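Local coordinates for B-agarase (Agarivorans gilvus, PDB 5Z6P), which acts as a family 50 glycoside hydrolase with agarase activity, probably cleaving beta-galactosidic linkages of agar, at residues L261-F266 / Q756-K761; R282-A287 / S291-E296; P299-G304 / Q701-N706; V502-D507 / Q604-Q609; A632-V637 / A658-P663. All blocks are in the same frame, centred on the assembly; numbering follows the deposited sequence.

Interaction 1: residues L261-F266 / Q756-K761; sequences LGRSKF and QSMYPK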
# COMPACT_ATOMS: atom_id res chain seq x y z
N LEU A 261 -23.59 12.86 14.65
CA LEU A 261 -23.56 13.93 15.65
C LEU A 261 -22.34 13.83 16.55
O LEU A 261 -21.56 12.89 16.46
CB LEU A 261 -24.84 13.90 16.50
CG LEU A 261 -26.15 13.99 15.73
CD1 LEU A 261 -27.35 13.68 16.61
CD2 LEU A 261 -26.30 15.36 15.07
N GLY A 262 -22.18 14.81 17.44
CA GLY A 262 -21.12 14.76 18.42
C GLY A 262 -19.86 15.53 18.04
O GLY A 262 -18.89 15.52 18.80
N ARG A 263 -19.86 16.18 16.89
CA ARG A 263 -18.66 16.90 16.44
C ARG A 263 -18.77 18.40 16.59
O ARG A 263 -19.84 18.97 16.42
CB ARG A 263 -18.34 16.58 14.98
CG ARG A 263 -17.60 15.28 14.77
CD ARG A 263 -18.55 14.16 14.38
NE ARG A 263 -17.79 12.98 14.02
CZ ARG A 263 -17.53 11.96 14.83
NH1 ARG A 263 -18.00 11.97 16.07
NH2 ARG A 263 -16.81 10.94 14.40
N SER A 264 -17.65 19.05 16.89
CA SER A 264 -17.57 20.50 16.77
C SER A 264 -17.55 20.89 15.30
O SER A 264 -17.55 20.03 14.43
CB SER A 264 -16.33 21.03 17.48
OG SER A 264 -15.17 20.35 17.03
N LYS A 265 -17.55 22.19 15.02
CA LYS A 265 -17.49 22.68 13.65
C LYS A 265 -16.39 22.01 12.81
O LYS A 265 -16.63 21.56 11.70
CB LYS A 265 -17.28 24.19 13.66
CG LYS A 265 -16.97 24.79 12.32
CD LYS A 265 -16.53 26.21 12.51
CE LYS A 265 -16.45 26.95 11.20
NZ LYS A 265 -16.04 28.36 11.44
N PHE A 266 -15.19 21.93 13.36
CA PHE A 266 -14.05 21.42 12.62
C PHE A 266 -13.84 19.94 12.83
O PHE A 266 -12.76 19.43 12.58
CB PHE A 266 -12.78 22.19 13.01
CG PHE A 266 -12.67 23.54 12.39
CD1 PHE A 266 -12.23 23.69 11.08
CD2 PHE A 266 -12.98 24.68 13.12
CE1 PHE A 266 -12.12 24.94 10.52
CE2 PHE A 266 -12.88 25.93 12.56
CZ PHE A 266 -12.45 26.07 11.25
N GLN A 756 -18.20 6.57 15.68
CA GLN A 756 -19.10 6.95 16.76
C GLN A 756 -18.52 6.56 18.11
O GLN A 756 -18.85 7.16 19.13
CB GLN A 756 -20.49 6.32 16.58
CG GLN A 756 -20.57 4.86 17.00
CD GLN A 756 -22.00 4.33 17.10
OE1 GLN A 756 -22.94 5.10 17.28
NE2 GLN A 756 -22.16 3.01 16.98
N SER A 757 -17.64 5.57 18.14
CA SER A 757 -17.06 5.13 19.39
C SER A 757 -15.68 5.74 19.72
O SER A 757 -15.33 5.87 20.88
CB SER A 757 -16.96 3.60 19.40
OG SER A 757 -15.79 3.15 18.77
N MET A 758 -14.89 6.09 18.70
CA MET A 758 -13.48 6.45 18.91
C MET A 758 -13.24 7.59 19.90
O MET A 758 -12.34 7.50 20.73
CB MET A 758 -12.81 6.82 17.57
CG MET A 758 -13.42 8.03 16.86
SD MET A 758 -12.76 8.29 15.21
CE MET A 758 -13.54 9.83 14.79
N TYR A 759 -14.02 8.65 19.81
CA TYR A 759 -13.80 9.80 20.66
C TYR A 759 -14.04 9.48 22.15
O TYR A 759 -13.18 9.77 22.97
CB TYR A 759 -14.67 10.98 20.21
CG TYR A 759 -14.03 11.86 19.16
CD1 TYR A 759 -12.68 12.17 19.21
CD2 TYR A 759 -14.78 12.39 18.11
CE1 TYR A 759 -12.09 12.99 18.24
CE2 TYR A 759 -14.20 13.20 17.15
CZ TYR A 759 -12.86 13.51 17.22
OH TYR A 759 -12.30 14.31 16.25
N PRO A 760 -15.20 8.88 22.49
CA PRO A 760 -15.31 8.54 23.91
C PRO A 760 -14.30 7.48 24.36
O PRO A 760 -13.85 7.55 25.50
CB PRO A 760 -16.76 8.02 24.05
CG PRO A 760 -17.28 7.86 22.67
CD PRO A 760 -16.50 8.80 21.81
N LYS A 761 -13.92 6.55 23.49
CA LYS A 761 -12.92 5.56 23.89
C LYS A 761 -11.55 6.21 24.09
O LYS A 761 -10.86 5.92 25.06
CB LYS A 761 -12.79 4.45 22.86
CG LYS A 761 -11.94 3.31 23.36
CD LYS A 761 -11.30 2.52 22.23
CE LYS A 761 -12.30 2.18 21.15
NZ LYS A 761 -13.39 1.29 21.60
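The loop after helix 241-255 meets the last helix of the catalytic barrel, 745-762, through Arg-263 on one side and Met-758 and Tyr-759 on the other. Arg-263 bends at chi2 (98°), and this turn carries its guanidinium across to the helix. NH1 lies at the edge of the tyrosine ring, near its plane, with NH1 of Arg-263 3.8 Å from CD2 of Tyr-759. CE2 of Tyr-759 sits over one guanidinium face, displaced toward the rim. The two planes are 68° apart, so the groups are steeply inclined and do not stack. Met-758 adds its methyl end: CE is 3.5 Å from NH2 of Arg-263, and the two chains cross at about a right angle. The same methyl lies over the rim of one face of the Tyr-759 ring.

No hydrogen bond joins the two segments. The polar ends are held by neighbours instead. NH2 of Arg-263 bonds to the carbonyl oxygens of Gly-429 and Asn-755, which fixes the guanidinium beside the helix. The hydroxyl of Tyr-759 bonds to Gly-267 O and to Phe-301 N, and its ring runs nearly parallel to that of Tyr-269. The arginine thus links the backbone of Gly-429 to that of Asn-755 on the helix, with the methionine methyl and the tyrosine ring beside it. This is loop-on-helix packing on the outer layer of a (beta/alpha)8 barrel.

Interaction 2: residues R282-A287 / S291-E296; sequences RTEKIA and SLVDPE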
# COMPACT_ATOMS: atom_id res chain seq x y z
N ARG A 282 -3.48 21.55 15.43
CA ARG A 282 -2.19 21.48 16.11
C ARG A 282 -2.08 20.19 16.92
O ARG A 282 -3.05 19.46 17.04
CB ARG A 282 -1.99 22.69 17.02
CG ARG A 282 -2.98 22.77 18.19
CD ARG A 282 -2.84 24.09 18.94
NE ARG A 282 -3.67 24.09 20.14
CZ ARG A 282 -3.28 23.60 21.31
NH1 ARG A 282 -2.06 23.10 21.45
NH2 ARG A 282 -4.09 23.66 22.35
N THR A 283 -0.90 19.92 17.45
CA THR A 283 -0.72 18.74 18.27
C THR A 283 -0.65 19.13 19.75
O THR A 283 -0.34 20.27 20.08
CB THR A 283 0.53 17.94 17.87
OG1 THR A 283 1.70 18.67 18.27
CG2 THR A 283 0.57 17.71 16.35
N GLU A 284 -0.92 18.17 20.62
CA GLU A 284 -0.97 18.39 22.07
C GLU A 284 -0.92 17.05 22.78
O GLU A 284 -1.45 16.07 22.28
CB GLU A 284 -2.25 19.14 22.46
CG GLU A 284 -2.31 19.62 23.90
CD GLU A 284 -1.14 20.53 24.23
OE1 GLU A 284 -0.27 20.12 25.01
OE2 GLU A 284 -1.08 21.64 23.66
N LYS A 285 -0.30 17.00 23.94
CA LYS A 285 -0.40 15.81 24.77
C LYS A 285 -1.60 16.01 25.71
O LYS A 285 -1.69 17.03 26.39
CB LYS A 285 0.89 15.54 25.55
CG LYS A 285 1.60 14.21 25.17
CD LYS A 285 2.89 14.02 25.95
CE LYS A 285 3.05 12.59 26.50
NZ LYS A 285 3.37 11.50 25.51
N ILE A 286 -2.54 15.08 25.69
CA ILE A 286 -3.76 15.21 26.49
C ILE A 286 -3.94 13.97 27.33
O ILE A 286 -4.02 12.86 26.81
CB ILE A 286 -5.00 15.45 25.61
CG1 ILE A 286 -4.88 16.78 24.86
CG2 ILE A 286 -6.26 15.46 26.44
CD1 ILE A 286 -6.01 17.03 23.88
N ALA A 287 -3.97 14.16 28.65
CA ALA A 287 -4.04 13.07 29.61
C ALA A 287 -3.05 11.96 29.27
O ALA A 287 -3.42 10.79 29.22
CB ALA A 287 -5.45 12.51 29.70
N SER A 291 -2.41 13.87 20.85
CA SER A 291 -3.67 14.21 20.24
C SER A 291 -3.47 15.31 19.22
O SER A 291 -2.53 16.09 19.32
CB SER A 291 -4.67 14.67 21.31
OG SER A 291 -5.94 14.93 20.74
N LEU A 292 -4.36 15.36 18.25
CA LEU A 292 -4.55 16.59 17.49
C LEU A 292 -5.56 17.47 18.26
O LEU A 292 -6.33 16.98 19.09
CB LEU A 292 -5.03 16.29 16.07
CG LEU A 292 -4.01 15.68 15.09
CD1 LEU A 292 -4.68 15.01 13.89
CD2 LEU A 292 -3.05 16.74 14.61
N VAL A 293 -5.53 18.77 17.98
CA VAL A 293 -6.50 19.71 18.51
C VAL A 293 -7.01 20.54 17.34
O VAL A 293 -6.20 20.96 16.52
CB VAL A 293 -5.86 20.62 19.59
CG1 VAL A 293 -6.86 21.62 20.10
CG2 VAL A 293 -5.29 19.80 20.73
N ASP A 294 -8.32 20.77 17.25
CA ASP A 294 -8.89 21.51 16.10
C ASP A 294 -8.73 23.03 16.31
O ASP A 294 -8.28 23.45 17.36
CB ASP A 294 -10.36 21.06 15.82
CG ASP A 294 -11.43 21.75 16.70
OD1 ASP A 294 -11.14 22.70 17.45
OD2 ASP A 294 -12.62 21.33 16.60
N PRO A 295 -9.03 23.84 15.28
CA PRO A 295 -8.76 25.28 15.43
C PRO A 295 -9.47 25.97 16.61
O PRO A 295 -9.01 27.01 17.07
CB PRO A 295 -9.26 25.86 14.11
CG PRO A 295 -9.08 24.76 13.13
CD PRO A 295 -9.31 23.47 13.89
N GLU A 296 -10.55 25.38 17.10
CA GLU A 296 -11.29 25.95 18.22
C GLU A 296 -10.96 25.30 19.54
O GLU A 296 -11.61 25.57 20.54
CB GLU A 296 -12.79 25.85 17.96
CG GLU A 296 -13.32 26.85 16.94
CD GLU A 296 -14.76 26.57 16.59
OE1 GLU A 296 -15.28 25.56 17.08
OE2 GLU A 296 -15.35 27.34 15.81
O HOH W 1 -6.00 25.08 17.94
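The guanidinium of Arg-282 carries CB of Val-293 over one face, 4.0 Å above the plane and displaced toward the rim. In its plane, at the edge, lie Glu-284 OE2 and a water. NH1 of Arg-282 gives a nearly straight salt-bridge bond (163°) of 2.8 Å to OE2 of Glu-284, which uses its anti lone pair. The water is bound weakly by NE and more closely by Asp-294 O. NH2 bonds to Gln-276 O, so the group is gripped on several edges and its rotation is fixed. Arg-282 and Val-293 run side by side, with CG of the arginine 3.9 Å from CB of the valine.

The backbones form an antiparallel ladder. Arg-282 and Val-293 make a hydrogen-bonded pair, with Val-293 N to Arg-282 O at 2.7 Å, and Arg-282 N to Val-293 O at 3.0 Å. Glu-284 and Ser-291 make the next; the bond from Ser-291 N is weak. Thr-283 and Leu-292 between them are a non-hydrogen-bonded pair. On the arginine's face, Glu-284 CB touches Val-293 CG2 at 3.6 Å, and Ile-286 CD1 rests on Ser-291 CB. This is a twisted beta hairpin, leading into the first strand of the barrel.

Interaction 3: residues P299-G304 / Q701-N706; sequences PYFATG and QTVVDN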
# COMPACT_ATOMS: atom_id res chain seq x y z
N PRO A 299 -10.60 18.49 21.12
CA PRO A 299 -9.68 17.41 20.77
C PRO A 299 -10.07 16.76 19.43
O PRO A 299 -11.24 16.71 19.07
CB PRO A 299 -9.83 16.43 21.93
CG PRO A 299 -10.42 17.21 23.03
CD PRO A 299 -11.26 18.27 22.41
N TYR A 300 -9.07 16.30 18.69
CA TYR A 300 -9.31 15.82 17.34
C TYR A 300 -8.56 14.52 17.05
O TYR A 300 -7.42 14.33 17.45
CB TYR A 300 -8.94 16.92 16.33
CG TYR A 300 -9.19 16.61 14.86
CD1 TYR A 300 -10.42 16.87 14.27
CD2 TYR A 300 -8.17 16.08 14.06
CE1 TYR A 300 -10.64 16.59 12.93
CE2 TYR A 300 -8.39 15.81 12.71
CZ TYR A 300 -9.63 16.07 12.15
OH TYR A 300 -9.85 15.82 10.83
N PHE A 301 -9.25 13.63 16.37
CA PHE A 301 -8.68 12.39 15.91
C PHE A 301 -9.09 12.26 14.42
O PHE A 301 -10.25 12.45 14.07
CB PHE A 301 -9.17 11.22 16.75
CG PHE A 301 -8.47 9.91 16.47
CD1 PHE A 301 -7.30 9.57 17.14
CD2 PHE A 301 -9.00 9.01 15.55
CE1 PHE A 301 -6.66 8.37 16.90
CE2 PHE A 301 -8.37 7.80 15.29
CZ PHE A 301 -7.21 7.47 15.97
N ALA A 302 -8.12 11.99 13.55
CA ALA A 302 -8.36 12.08 12.10
C ALA A 302 -8.74 10.75 11.46
O ALA A 302 -7.92 9.85 11.39
CB ALA A 302 -7.13 12.66 11.40
N THR A 303 -9.97 10.64 10.97
CA THR A 303 -10.36 9.45 10.22
C THR A 303 -10.92 9.88 8.87
O THR A 303 -11.66 10.86 8.78
CB THR A 303 -11.41 8.58 10.97
OG1 THR A 303 -12.56 9.37 11.30
CG2 THR A 303 -10.80 8.00 12.26
N GLY A 304 -10.57 9.15 7.82
CA GLY A 304 -10.98 9.51 6.47
C GLY A 304 -10.33 8.65 5.41
O GLY A 304 -9.59 7.73 5.73
N GLN A 701 -9.41 -0.03 15.86
CA GLN A 701 -9.41 -0.10 17.32
C GLN A 701 -7.99 0.01 17.82
O GLN A 701 -7.67 0.68 18.79
CB GLN A 701 -10.02 -1.43 17.79
CG GLN A 701 -11.48 -1.62 17.49
CD GLN A 701 -11.99 -3.01 17.86
OE1 GLN A 701 -11.23 -3.97 17.91
NE2 GLN A 701 -13.29 -3.11 18.12
N THR A 702 -7.15 -0.69 17.09
CA THR A 702 -5.74 -0.79 17.30
C THR A 702 -5.01 0.57 17.22
O THR A 702 -4.06 0.85 17.97
CB THR A 702 -5.24 -1.84 16.29
OG1 THR A 702 -4.82 -3.04 16.94
CG2 THR A 702 -4.28 -1.30 15.38
N VAL A 703 -5.51 1.46 16.37
CA VAL A 703 -4.91 2.79 16.24
C VAL A 703 -5.46 3.70 17.32
O VAL A 703 -4.71 4.46 17.95
CB VAL A 703 -5.16 3.39 14.84
CG1 VAL A 703 -4.54 4.78 14.72
CG2 VAL A 703 -4.64 2.44 13.75
N VAL A 704 -6.76 3.64 17.55
CA VAL A 704 -7.40 4.42 18.60
C VAL A 704 -6.78 4.08 19.95
O VAL A 704 -6.62 4.96 20.79
CB VAL A 704 -8.92 4.20 18.64
CG1 VAL A 704 -9.55 4.97 19.78
CG2 VAL A 704 -9.54 4.67 17.35
N ASP A 705 -6.40 2.82 20.14
CA ASP A 705 -5.82 2.35 21.40
C ASP A 705 -4.35 2.74 21.56
O ASP A 705 -3.80 2.64 22.65
CB ASP A 705 -5.94 0.83 21.53
CG ASP A 705 -7.34 0.36 21.92
OD1 ASP A 705 -8.19 1.20 22.27
OD2 ASP A 705 -7.59 -0.86 21.86
N ASN A 706 -3.70 3.14 20.47
CA ASN A 706 -2.28 3.46 20.56
C ASN A 706 -2.09 4.93 20.87
O ASN A 706 -2.52 5.81 20.12
CB ASN A 706 -1.54 3.09 19.27
CG ASN A 706 -0.04 3.21 19.42
OD1 ASN A 706 0.47 4.30 19.69
ND2 ASN A 706 0.68 2.10 19.27
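Phe-301 carries the whole strand side of this contact, and it meets Val-703 and Val-704 on helix 689-704. The tight part is small and apolar. CG of Phe-301 lies opposite the backbone nitrogen across the first torsion (chi1 -171°), which sends the ring outward from the strand toward the helix. Its far end does the touching. CZ of Phe-301 is 3.9 Å from CG2 of Val-704, and CE2 is equally near that methyl, which approaches obliquely. CG1 of Val-703 comes in at the ring edge, close to the ring plane, with CG1 of Val-703 4.0 Å from CZ of Phe-301. The ring end therefore rests against two methyls from successive residues of one helical turn. All three residues are buried. Met-758 of helix 745-762 also packs on Phe-301 and Val-704, while Val-703 packs on Phe-709 and Ala-712 of the neighbouring strand.

The loose side lies beyond the valines. The backbones stay well apart, with CA of Phe-301 8.5 Å from CA of Val-704. Gln-701 and Asp-705 are exposed and take no part in the contact. Around Asn-706 the bonds are polar: Asn-706 O accepts from Arg-762 NH1, and Asn-706 OD1 accepts from Tyr-708 N. On the strand side, Phe-301 O bonds to Thr-431 OG1.

An aromatic side chain of a barrel strand wedged against apolar residues of an outer helix is typical of the strand-to-helix layer of a (beta/alpha)8 barrel.

Interaction 4: residues V502-D507 / Q604-Q609; sequences VGIFID and QELKKQ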
# COMPACT_ATOMS: atom_id res chain seq x y z
N VAL A 502 -5.89 20.32 7.79
CA VAL A 502 -5.33 19.75 9.00
C VAL A 502 -3.81 19.76 8.98
O VAL A 502 -3.16 20.08 9.97
CB VAL A 502 -5.81 18.30 9.23
CG1 VAL A 502 -5.16 17.75 10.47
CG2 VAL A 502 -7.34 18.26 9.38
N GLY A 503 -3.25 19.40 7.82
CA GLY A 503 -1.82 19.34 7.66
C GLY A 503 -1.41 18.99 6.25
O GLY A 503 -2.24 18.67 5.41
N ILE A 504 -0.10 19.03 6.00
CA ILE A 504 0.45 18.85 4.67
C ILE A 504 1.43 17.69 4.63
O ILE A 504 2.42 17.69 5.35
CB ILE A 504 1.17 20.13 4.21
CG1 ILE A 504 0.25 21.34 4.36
CG2 ILE A 504 1.68 19.95 2.77
CD1 ILE A 504 0.98 22.64 4.55
N PHE A 505 1.14 16.70 3.80
CA PHE A 505 2.10 15.63 3.53
C PHE A 505 3.01 16.10 2.41
O PHE A 505 2.53 16.68 1.44
CB PHE A 505 1.44 14.31 3.09
CG PHE A 505 0.53 13.69 4.10
CD1 PHE A 505 1.05 12.96 5.16
CD2 PHE A 505 -0.84 13.77 3.96
CE1 PHE A 505 0.20 12.36 6.08
CE2 PHE A 505 -1.68 13.17 4.89
CZ PHE A 505 -1.15 12.48 5.95
N ILE A 506 4.30 15.85 2.53
CA ILE A 506 5.21 16.10 1.42
C ILE A 506 5.87 14.80 1.01
O ILE A 506 6.46 14.12 1.83
CB ILE A 506 6.30 17.14 1.75
CG1 ILE A 506 5.67 18.51 2.03
CG2 ILE A 506 7.28 17.25 0.59
CD1 ILE A 506 4.98 19.13 0.84
N ASP A 507 5.75 14.47 -0.28
CA ASP A 507 6.32 13.26 -0.84
C ASP A 507 5.65 12.03 -0.24
O ASP A 507 4.73 12.16 0.56
CB ASP A 507 7.85 13.22 -0.63
CG ASP A 507 8.57 14.27 -1.47
OD1 ASP A 507 8.14 14.51 -2.60
OD2 ASP A 507 9.56 14.86 -0.99
N GLN A 604 11.59 23.88 6.71
CA GLN A 604 11.88 25.31 6.63
C GLN A 604 11.08 26.00 5.53
O GLN A 604 10.51 27.05 5.75
CB GLN A 604 13.38 25.55 6.41
CG GLN A 604 14.17 25.39 7.69
CD GLN A 604 15.64 25.62 7.51
OE1 GLN A 604 16.15 25.56 6.40
NE2 GLN A 604 16.34 25.88 8.61
N GLU A 605 11.06 25.39 4.35
CA GLU A 605 10.35 25.97 3.23
C GLU A 605 8.84 25.98 3.51
O GLU A 605 8.16 26.94 3.16
CB GLU A 605 10.66 25.23 1.93
CG GLU A 605 12.12 25.37 1.51
CD GLU A 605 12.54 26.81 1.39
OE1 GLU A 605 11.83 27.59 0.74
OE2 GLU A 605 13.58 27.18 1.94
N LEU A 606 8.33 24.93 4.15
CA LEU A 606 6.91 24.92 4.52
C LEU A 606 6.61 26.08 5.48
O LEU A 606 5.66 26.81 5.28
CB LEU A 606 6.50 23.59 5.16
CG LEU A 606 6.03 22.57 4.13
CD1 LEU A 606 5.83 21.21 4.76
CD2 LEU A 606 4.76 23.03 3.47
N LYS A 607 7.43 26.26 6.50
CA LYS A 607 7.13 27.25 7.53
C LYS A 607 7.31 28.68 7.04
O LYS A 607 6.68 29.57 7.59
CB LYS A 607 7.98 27.02 8.79
CG LYS A 607 7.74 25.68 9.51
CD LYS A 607 6.28 25.45 9.91
CE LYS A 607 6.07 24.11 10.63
NZ LYS A 607 4.66 23.90 11.11
N LYS A 608 8.11 28.90 5.99
CA LYS A 608 8.30 30.26 5.47
C LYS A 608 7.01 30.78 4.86
O LYS A 608 6.75 31.98 4.90
CB LYS A 608 9.40 30.33 4.39
CG LYS A 608 10.86 30.21 4.88
CD LYS A 608 11.82 30.19 3.68
CE LYS A 608 13.21 29.69 4.06
NZ LYS A 608 14.18 29.87 2.95
N GLN A 609 6.22 29.89 4.29
CA GLN A 609 5.00 30.29 3.59
C GLN A 609 3.73 29.88 4.34
O GLN A 609 2.69 30.52 4.20
CB GLN A 609 4.98 29.71 2.18
CG GLN A 609 6.22 30.03 1.35
CD GLN A 609 6.05 29.61 -0.09
OE1 GLN A 609 5.05 29.93 -0.73
NE2 GLN A 609 7.03 28.88 -0.61
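Apolar packing makes up the whole of the contact between strand 501-506 and helix 581-609. Leu-606 sends its two methyl branches to two isoleucines that stand on the same face of the strand. CD2 of Leu-606 lies 4.0 Å from CD1 of Ile-504. CD1 of Leu-606 lies 3.8 Å from CG1 of Ile-506. Each isoleucine slides past the leucine in the opposite direction. The second torsions separate the two isoleucines. Ile-504 is extended (chi2 153°) and touches with its terminal methyl. Ile-506 is folded (chi2 -65°) and touches with its CG1 methylene. Val-488 of helix 478-495 and Tyr-615 of the next strand also pack on Leu-606, so the core continues around it.

Polar bonds do not cross this interface. Within the helix, NZ of Lys-608 meets OE2 of Glu-605 at 2.9 Å in a salt bridge, on the syn side but out of the carboxylate plane. Glu-605 OE2 has a second cationic partner in Arg-481.

Backbone bonds place the strand: Ile-504 pairs with Leu-614 and Leu-616 on one neighbour, while Gly-503 and Phe-505 pair with Ala-451 on the other. Helix 581-609 precedes strand 614-615, which runs parallel to 501-506 beside it. This is the strand-helix packing of a beta-alpha-beta crossover in a (beta/alpha)8 barrel.

Interaction 5: residues A632-V637 / A658-P663; sequences AAAKHV and ADIDMP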
# COMPACT_ATOMS: atom_id res chain seq x y z
N ALA A 632 15.42 11.04 12.19
CA ALA A 632 15.62 12.26 11.42
C ALA A 632 14.29 13.01 11.26
O ALA A 632 14.23 14.24 11.35
CB ALA A 632 16.22 11.95 10.07
N ALA A 633 13.23 12.25 11.03
CA ALA A 633 11.94 12.88 10.80
C ALA A 633 11.49 13.53 12.09
O ALA A 633 11.04 14.67 12.09
CB ALA A 633 10.91 11.86 10.33
N ALA A 634 11.64 12.80 13.18
CA ALA A 634 11.23 13.27 14.49
C ALA A 634 11.84 14.65 14.86
O ALA A 634 11.24 15.38 15.64
CB ALA A 634 11.58 12.21 15.55
N LYS A 635 12.98 15.02 14.27
CA LYS A 635 13.65 16.30 14.57
C LYS A 635 12.89 17.49 13.99
O LYS A 635 13.03 18.60 14.47
CB LYS A 635 15.08 16.35 14.00
CG LYS A 635 15.98 15.24 14.46
CD LYS A 635 17.39 15.37 13.89
CE LYS A 635 18.24 14.18 14.30
NZ LYS A 635 19.53 14.16 13.58
N HIS A 636 12.11 17.24 12.94
CA HIS A 636 11.59 18.35 12.16
C HIS A 636 10.08 18.30 11.84
O HIS A 636 9.47 19.34 11.71
CB HIS A 636 12.40 18.47 10.84
CG HIS A 636 13.86 18.72 11.06
ND1 HIS A 636 14.35 19.95 11.46
CD2 HIS A 636 14.94 17.91 10.94
CE1 HIS A 636 15.66 19.87 11.61
NE2 HIS A 636 16.04 18.65 11.30
N VAL A 637 9.49 17.12 11.71
CA VAL A 637 8.07 17.08 11.40
C VAL A 637 7.22 17.40 12.62
O VAL A 637 7.69 17.34 13.76
CB VAL A 637 7.63 15.71 10.82
CG1 VAL A 637 8.52 15.34 9.63
CG2 VAL A 637 7.66 14.65 11.89
N ALA A 658 7.50 4.55 21.65
CA ALA A 658 7.74 5.21 22.94
C ALA A 658 9.02 6.05 22.96
O ALA A 658 9.01 7.19 23.40
CB ALA A 658 7.77 4.18 24.05
N ASP A 659 10.11 5.47 22.48
CA ASP A 659 11.39 6.15 22.41
C ASP A 659 11.37 7.40 21.56
O ASP A 659 12.06 8.36 21.85
CB ASP A 659 12.46 5.21 21.87
CG ASP A 659 12.65 4.00 22.72
OD1 ASP A 659 12.63 4.15 23.95
OD2 ASP A 659 12.83 2.89 22.16
N ILE A 660 10.58 7.37 20.48
CA ILE A 660 10.47 8.51 19.58
C ILE A 660 9.55 9.56 20.19
O ILE A 660 9.84 10.75 20.14
CB ILE A 660 9.91 8.08 18.19
CG1 ILE A 660 10.82 7.03 17.54
CG2 ILE A 660 9.69 9.27 17.29
CD1 ILE A 660 12.24 7.48 17.30
N ASP A 661 8.45 9.09 20.78
CA ASP A 661 7.47 9.92 21.47
C ASP A 661 7.03 11.11 20.64
O ASP A 661 7.06 12.26 21.09
CB ASP A 661 8.02 10.38 22.84
CG ASP A 661 6.97 11.15 23.66
OD1 ASP A 661 5.77 10.92 23.45
OD2 ASP A 661 7.35 12.02 24.47
N MET A 662 6.61 10.82 19.41
CA MET A 662 6.03 11.81 18.51
C MET A 662 4.57 11.44 18.23
O MET A 662 4.25 10.26 18.16
CB MET A 662 6.82 11.89 17.19
CG MET A 662 8.17 12.60 17.30
SD MET A 662 7.98 14.37 17.53
CE MET A 662 7.54 14.86 15.86
N PRO A 663 3.69 12.44 18.06
CA PRO A 663 2.38 12.11 17.50
C PRO A 663 2.56 11.53 16.10
O PRO A 663 3.41 12.01 15.33
CB PRO A 663 1.67 13.45 17.46
CG PRO A 663 2.76 14.45 17.34
CD PRO A 663 3.92 13.90 18.09
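Met-662 reaches Ala-634 and Val-637 by bending twice along its chain. Its CG is anti to the carbonyl carbon (chi1 -74°), and the chain then folds at chi2 (-72°) and again at chi3 (-76°). The first torsion lays the CG methylene against Ala-634, with CG of Met-662 3.9 Å from CB of Ala-634. The two bends carry the terminal methyl on toward Val-637. There CE of Met-662 lies 4.0 Å from CG2 of Val-637, and the two side chains cross obliquely. The methyl also comes close to two backbone oxygens: CE of Met-662 is 3.3 Å from Val-637 O and 3.7 Å from Ala-634 O. Ile-660 completes the patch, its CG2 being 3.9 Å from CB of Ala-634. The small alanine methyl is thus covered by both the isoleucine and the methionine.

Asp-661 leaves the helical conformation with positive phi, between the two residues that touch Ala-634. Asp-661 OD1 bonds to Trp-290 NE1. Beyond it, Pro-663 pairs by its backbone with Val-640 of the adjacent barrel strand.

No hydrogen bond crosses between the segments. The contact rests on dispersion between methyl and methylene groups. A methyl next to sulfur is slightly polarised, so its place beside the two carbonyl oxygens probably adds a weak electrostatic attraction.

How the interactions relate
Interactions 2 to 5 are nested along the chain inside the loop closed by interaction 1, which brings the last helix back to the loop before the hairpin. Interactions 1 and 3 have centres about 11 Å apart and share the neighbourhood of helix 745-762 and strand 299-305. Interactions 2 and 3 lie on neighbouring strands of one sheet, linked by Leu-292 O and Tyr-300 N. Interaction 5, about 16 Å from interaction 2 between centres, meets it through a long, weak ion pair of Lys-285 and Asp-661 and through Thr-283 packing on Pro-663. Interaction 4 touches interaction 3 where Val-502 packs on Tyr-300. Together they join hairpin, strands and outer helices of what is probably one barrel.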